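Local coordinates for histone-lysine N-methyltransferase family member SUVH9 (PDB 4NJ5), which acts in gene silencing, lacks methyltransferase activity, and may bind methylated DNA and recruit RNA polymerase V to chromatin, at residues L282-F287 with F483-L488; E389-A394 with M454-C459. One frame throughout, in Å; residues are numbered along the deposited sequence.

In the fold
Interactions 1 and 2 lie side by side where the pre-SET motif meets the SET domain, their centres about 7 Å apart and both about 22 to 23 Å from the centre of the chain. Along the chain they are nested: 282-287 comes first, then 389-394 and 454-459, and 483-488 closes the outer loop. Strands 386-389 and 485-490 are antiparallel neighbours in one mixed sheet, and strand 454-455 pairs in parallel with 280-281. Interaction 1 packs a pre-SET loop on a SET strand, while interaction 2 lies within the SET domain. The salt bridge from Arg485 NH2 to Glu389 OE2, 2.8 Å long, couples them, away from the zinc cluster.

Interaction 1. Residues L282-F287 with F483-L488; sequences LAQTSF and FPRVML
Arg485 sets its CG anti to the carbonyl carbon (chi1 -60°) and runs extended as far as NE; there chi4 (-94°) turns CZ's nitrogens out of that line, and the guanidinium stands between Phe287 and Gln284. Arg485 NH2 donates to Thr285 O at 3.0 Å, landing on a lone pair in the carbonyl plane, though the oxygen sits 20° out of the guanidinium plane. A water links the same oxygen to NH1. Phe287 CE2 lies 3.6 Å above the centre of the Arg485 guanidinium; over the opposite face comes Gln284 OE1. Thr285 CG2 covers one face of the Phe287 ring, while Phe287 CE1 meets Phe483 CB at 3.5 Å, the two aromatic rings lying oblique to each other. A second water bridges Thr285 OG1, itself bonded to Gly392 N, to Val486 N. Glu389 takes NH2 and Asp477 takes NH1 in salt bridges that probably stabilise the positive charge. A leucine in place of Arg485 would probably leave Thr285 O without its direct donor and both carboxylates without their cationic mate. This is a loop within the pre-SET motif packed on the start of strand 485-490 of the SET domain, with a buried arginine as the hub between them.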
loop_
_atom_site.group_PDB
_atom_site.type_symbol
_atom_site.label_atom_id
_atom_site.label_comp_id
_atom_site.label_asym_id
_atom_site.label_seq_id
_atom_site.Cartn_x
_atom_site.Cartn_y
_atom_site.Cartn_z
ATOM N N LEU A 282 11.862 20.280 -10.486
ATOM C CA LEU A 282 12.472 20.692 -9.231
ATOM C C LEU A 282 12.179 19.648 -8.159
ATOM O O LEU A 282 11.037 19.498 -7.726
ATOM C CB LEU A 282 11.929 22.057 -8.810
ATOM C CG LEU A 282 12.453 22.612 -7.488
ATOM C CD1 LEU A 282 13.969 22.792 -7.531
ATOM C CD2 LEU A 282 11.756 23.919 -7.137
ATOM N N ALA A 283 13.214 18.931 -7.734
ATOM C CA ALA A 283 13.032 17.750 -6.893
ATOM C C ALA A 283 12.705 18.084 -5.441
ATOM O O ALA A 283 12.069 17.297 -4.744
ATOM C CB ALA A 283 14.255 16.846 -6.971
ATOM N N GLN A 284 13.149 19.249 -4.987
ATOM C CA GLN A 284 12.892 19.680 -3.619
ATOM C C GLN A 284 12.361 21.105 -3.622
ATOM O O GLN A 284 12.767 21.916 -4.450
ATOM C CB GLN A 284 14.169 19.605 -2.781
ATOM C CG GLN A 284 14.807 18.228 -2.724
ATOM C CD GLN A 284 15.932 18.162 -1.711
ATOM O OE1 GLN A 284 15.699 18.230 -0.502
ATOM N NE2 GLN A 284 17.162 18.043 -2.198
ATOM N N THR A 285 11.458 21.405 -2.695
ATOM C CA THR A 285 10.877 22.739 -2.596
ATOM C C THR A 285 11.948 23.812 -2.422
ATOM O O THR A 285 12.871 23.659 -1.623
ATOM C CB THR A 285 9.856 22.828 -1.441
ATOM O OG1 THR A 285 8.599 22.297 -1.876
ATOM C CG2 THR A 285 9.653 24.275 -0.997
ATOM N N SER A 286 11.829 24.886 -3.196
ATOM C CA SER A 286 12.748 26.009 -3.080
ATOM C C SER A 286 12.188 27.089 -2.158
ATOM O O SER A 286 11.164 27.708 -2.450
ATOM C CB SER A 286 13.064 26.593 -4.455
ATOM O OG SER A 286 13.827 27.779 -4.331
ATOM N N PHE A 287 12.865 27.301 -1.037
ATOM C CA PHE A 287 12.473 28.329 -0.087
ATOM C C PHE A 287 13.127 29.651 -0.480
ATOM O O PHE A 287 14.151 29.651 -1.160
ATOM C CB PHE A 287 12.842 27.896 1.337
ATOM C CG PHE A 287 12.037 26.724 1.832
ATOM C CD1 PHE A 287 10.702 26.881 2.169
ATOM C CD2 PHE A 287 12.609 25.463 1.948
ATOM C CE1 PHE A 287 9.950 25.806 2.615
ATOM C CE2 PHE A 287 11.859 24.378 2.399
ATOM C CZ PHE A 287 10.531 24.552 2.732
ATOM N N PHE A 483 8.216 27.426 7.639
ATOM C CA PHE A 483 8.433 26.846 6.317
ATOM C C PHE A 483 8.813 25.363 6.301
ATOM O O PHE A 483 9.842 24.997 5.735
ATOM C CB PHE A 483 9.492 27.652 5.562
ATOM C CG PHE A 483 8.986 28.951 5.009
ATOM C CD1 PHE A 483 8.204 28.971 3.867
ATOM C CD2 PHE A 483 9.297 30.153 5.624
ATOM C CE1 PHE A 483 7.738 30.164 3.351
ATOM C CE2 PHE A 483 8.832 31.351 5.112
ATOM C CZ PHE A 483 8.052 31.356 3.974
ATOM N N PRO A 484 7.975 24.497 6.892
ATOM C CA PRO A 484 8.324 23.078 6.814
ATOM C C PRO A 484 8.075 22.554 5.409
ATOM O O PRO A 484 7.341 23.176 4.645
ATOM C CB PRO A 484 7.341 22.431 7.787
ATOM C CG PRO A 484 6.141 23.307 7.714
ATOM C CD PRO A 484 6.668 24.709 7.542
ATOM N N ARG A 485 8.677 21.423 5.069
ATOM C CA ARG A 485 8.436 20.822 3.769
ATOM C C ARG A 485 7.120 20.050 3.756
ATOM O O ARG A 485 6.577 19.700 4.804
ATOM C CB ARG A 485 9.606 19.927 3.358
ATOM C CG ARG A 485 10.918 20.688 3.268
ATOM C CD ARG A 485 12.005 19.893 2.582
ATOM N NE ARG A 485 13.189 20.718 2.375
ATOM C CZ ARG A 485 13.448 21.397 1.262
ATOM N NH1 ARG A 485 14.552 22.130 1.171
ATOM N NH2 ARG A 485 12.607 21.341 0.237
ATOM N N VAL A 486 6.605 19.811 2.556
ATOM C CA VAL A 486 5.371 19.068 2.381
ATOM C C VAL A 486 5.726 17.674 1.888
ATOM O O VAL A 486 6.207 17.511 0.765
ATOM C CB VAL A 486 4.450 19.770 1.358
ATOM C CG1 VAL A 486 3.087 19.101 1.309
ATOM C CG2 VAL A 486 4.314 21.253 1.700
ATOM N N MET A 487 5.513 16.670 2.735
ATOM C CA MET A 487 5.885 15.301 2.396
ATOM C C MET A 487 4.658 14.406 2.275
ATOM O O MET A 487 3.757 14.457 3.110
ATOM C CB MET A 487 6.854 14.737 3.436
ATOM C CG MET A 487 8.137 15.541 3.587
ATOM S SD MET A 487 9.122 15.540 2.082
ATOM C CE MET A 487 10.649 16.285 2.659
ATOM N N LEU A 488 4.631 13.584 1.233
ATOM C CA LEU A 488 3.466 12.755 0.955
ATOM C C LEU A 488 3.688 11.308 1.358
ATOM O O LEU A 488 4.763 10.749 1.147
ATOM C CB LEU A 488 3.094 12.838 -0.524
ATOM C CG LEU A 488 2.873 14.262 -1.029
ATOM C CD1 LEU A 488 2.591 14.257 -2.515
ATOM C CD2 LEU A 488 1.736 14.928 -0.266
HETATM O O HOH W 1 7.888 20.529 0.235
HETATM O O HOH W 2 16.053 23.649 -1.040
#

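Interaction 2. Residues E389-A394 with M454-C459; sequences EYAGVA and MRNVAC
Asn456 reaches across to the backbone of 389-394 and grips it with both ends of its amide. Asn456 ND2 donates to Glu389 O at 2.8 Å, approaching from above that carbonyl's plane, and Asn456 OD1 accepts from Ala391 N at 3.0 Å, again with the donor above the amide plane. Asn456 CG lies between the backbone N and the carbonyl carbon (chi1 72°), and there it also rests 3.6 Å from Ala391 CB. The return bond, Asn456 N to Ala391 O, is weak at 3.5 Å, and the same oxygen receives a CA-H...O contact from Arg455. Packing is close on this buried side: Ala458 CB sits 3.2 Å from Glu389 O, and Tyr390 CD2 lies against that same methyl. Cys459 SG stands over one face of the Tyr390 ring, 4.1 Å from its centroid and displaced toward the rim, a sulfur-aromatic contact; Phe416 meets the tyrosine edge-to-face. At the rim of that ring, and in its plane, a single water bridges Tyr390 OH and Cys459 O.

The Val393 end is looser. Val393 and Met454, both partly exposed, touch through Val393 CG2 and Met454 CB at 4.0 Å, with their side chains crossing obliquely. Of the three direct hydrogen bonds across this contact, all involve Asn456, and two use its side chain. The chemistry therefore implies that one amide, matched to a backbone acceptor and a backbone donor, probably holds 456-459 against the backbone of Glu389 to Ala391, where strand 386-389 runs out, while apolar and sulfur contacts fill in around it.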
loop_
_atom_site.group_PDB
_atom_site.type_symbol
_atom_site.label_atom_id
_atom_site.label_comp_id
_atom_site.label_asym_id
_atom_site.label_seq_id
_atom_site.Cartn_x
_atom_site.Cartn_y
_atom_site.Cartn_z
ATOM N N GLU A 389 8.281 14.146 -1.861
ATOM C CA GLU A 389 7.951 15.490 -1.421
ATOM C C GLU A 389 6.951 16.089 -2.406
ATOM O O GLU A 389 6.874 15.660 -3.559
ATOM C CB GLU A 389 9.229 16.341 -1.372
ATOM C CG GLU A 389 9.061 17.746 -0.807
ATOM C CD GLU A 389 10.389 18.475 -0.627
ATOM O OE1 GLU A 389 11.448 17.814 -0.705
ATOM O OE2 GLU A 389 10.376 19.709 -0.406
ATOM N N TYR A 390 6.166 17.057 -1.941
ATOM C CA TYR A 390 5.373 17.896 -2.834
ATOM C C TYR A 390 6.173 19.173 -3.086
ATOM O O TYR A 390 6.116 20.110 -2.292
ATOM C CB TYR A 390 4.008 18.224 -2.218
ATOM C CG TYR A 390 3.125 19.050 -3.127
ATOM C CD1 TYR A 390 3.165 20.439 -3.095
ATOM C CD2 TYR A 390 2.261 18.438 -4.029
ATOM C CE1 TYR A 390 2.368 21.198 -3.934
ATOM C CE2 TYR A 390 1.462 19.186 -4.872
ATOM C CZ TYR A 390 1.519 20.568 -4.822
ATOM O OH TYR A 390 0.722 21.321 -5.658
ATOM N N ALA A 391 6.924 19.204 -4.184
ATOM C CA ALA A 391 7.911 20.263 -4.410
ATOM C C ALA A 391 7.448 21.406 -5.320
ATOM O O ALA A 391 7.036 21.188 -6.460
ATOM C CB ALA A 391 9.221 19.670 -4.926
ATOM N N GLY A 392 7.541 22.627 -4.804
ATOM C CA GLY A 392 7.221 23.819 -5.566
ATOM C C GLY A 392 8.077 24.978 -5.101
ATOM O O GLY A 392 9.053 24.781 -4.372
ATOM N N VAL A 393 7.724 26.187 -5.521
ATOM C CA VAL A 393 8.450 27.378 -5.096
ATOM C C VAL A 393 7.700 28.060 -3.955
ATOM O O VAL A 393 6.598 28.565 -4.147
ATOM C CB VAL A 393 8.650 28.361 -6.267
ATOM C CG1 VAL A 393 9.396 29.608 -5.805
ATOM C CG2 VAL A 393 9.388 27.681 -7.409
ATOM N N ALA A 394 8.298 28.062 -2.769
ATOM C CA ALA A 394 7.649 28.619 -1.584
ATOM C C ALA A 394 7.753 30.137 -1.523
ATOM O O ALA A 394 8.792 30.713 -1.841
ATOM C CB ALA A 394 8.220 27.994 -0.316
ATOM N N MET A 454 8.138 25.748 -11.767
ATOM C CA MET A 454 9.019 24.709 -11.260
ATOM C C MET A 454 8.245 23.793 -10.321
ATOM O O MET A 454 7.566 24.262 -9.404
ATOM C CB MET A 454 10.228 25.333 -10.559
ATOM C CG MET A 454 11.105 26.150 -11.510
ATOM S SD MET A 454 12.052 27.467 -10.721
ATOM C CE MET A 454 13.184 26.515 -9.710
ATOM N N ARG A 455 8.339 22.489 -10.571
ATOM C CA ARG A 455 7.550 21.494 -9.856
ATOM C C ARG A 455 8.145 20.107 -10.059
ATOM O O ARG A 455 8.933 19.890 -10.981
ATOM C CB ARG A 455 6.121 21.492 -10.391
ATOM C CG ARG A 455 6.062 21.437 -11.909
ATOM C CD ARG A 455 4.754 20.873 -12.404
ATOM N NE ARG A 455 3.625 21.760 -12.149
ATOM C CZ ARG A 455 2.356 21.371 -12.207
ATOM N NH1 ARG A 455 2.064 20.109 -12.497
ATOM N NH2 ARG A 455 1.382 22.235 -11.966
ATOM N N ASN A 456 7.760 19.170 -9.196
ATOM C CA ASN A 456 8.155 17.772 -9.334
ATOM C C ASN A 456 6.956 16.902 -9.706
ATOM O O ASN A 456 5.872 17.416 -9.995
ATOM C CB ASN A 456 8.772 17.254 -8.037
ATOM C CG ASN A 456 7.741 17.061 -6.932
ATOM O OD1 ASN A 456 6.750 17.790 -6.851
ATOM N ND2 ASN A 456 7.975 16.075 -6.074
ATOM N N VAL A 457 7.155 15.588 -9.677
ATOM C CA VAL A 457 6.124 14.626 -10.062
ATOM C C VAL A 457 4.835 14.808 -9.255
ATOM O O VAL A 457 3.729 14.754 -9.806
ATOM C CB VAL A 457 6.648 13.165 -9.938
ATOM C CG1 VAL A 457 7.205 12.897 -8.538
ATOM C CG2 VAL A 457 5.564 12.157 -10.301
ATOM N N ALA A 458 4.994 15.071 -7.960
ATOM C CA ALA A 458 3.876 15.161 -7.024
ATOM C C ALA A 458 2.855 16.234 -7.395
ATOM O O ALA A 458 1.705 16.179 -6.964
ATOM C CB ALA A 458 4.393 15.393 -5.610
ATOM N N CYS A 459 3.277 17.211 -8.191
ATOM C CA CYS A 459 2.401 18.314 -8.553
ATOM C C CYS A 459 1.418 17.924 -9.647
ATOM O O CYS A 459 0.522 18.694 -9.990
ATOM C CB CYS A 459 3.220 19.538 -8.963
ATOM S SG CYS A 459 4.197 20.231 -7.605
HETATM O O HOH W 3 -0.639 20.253 -7.643
#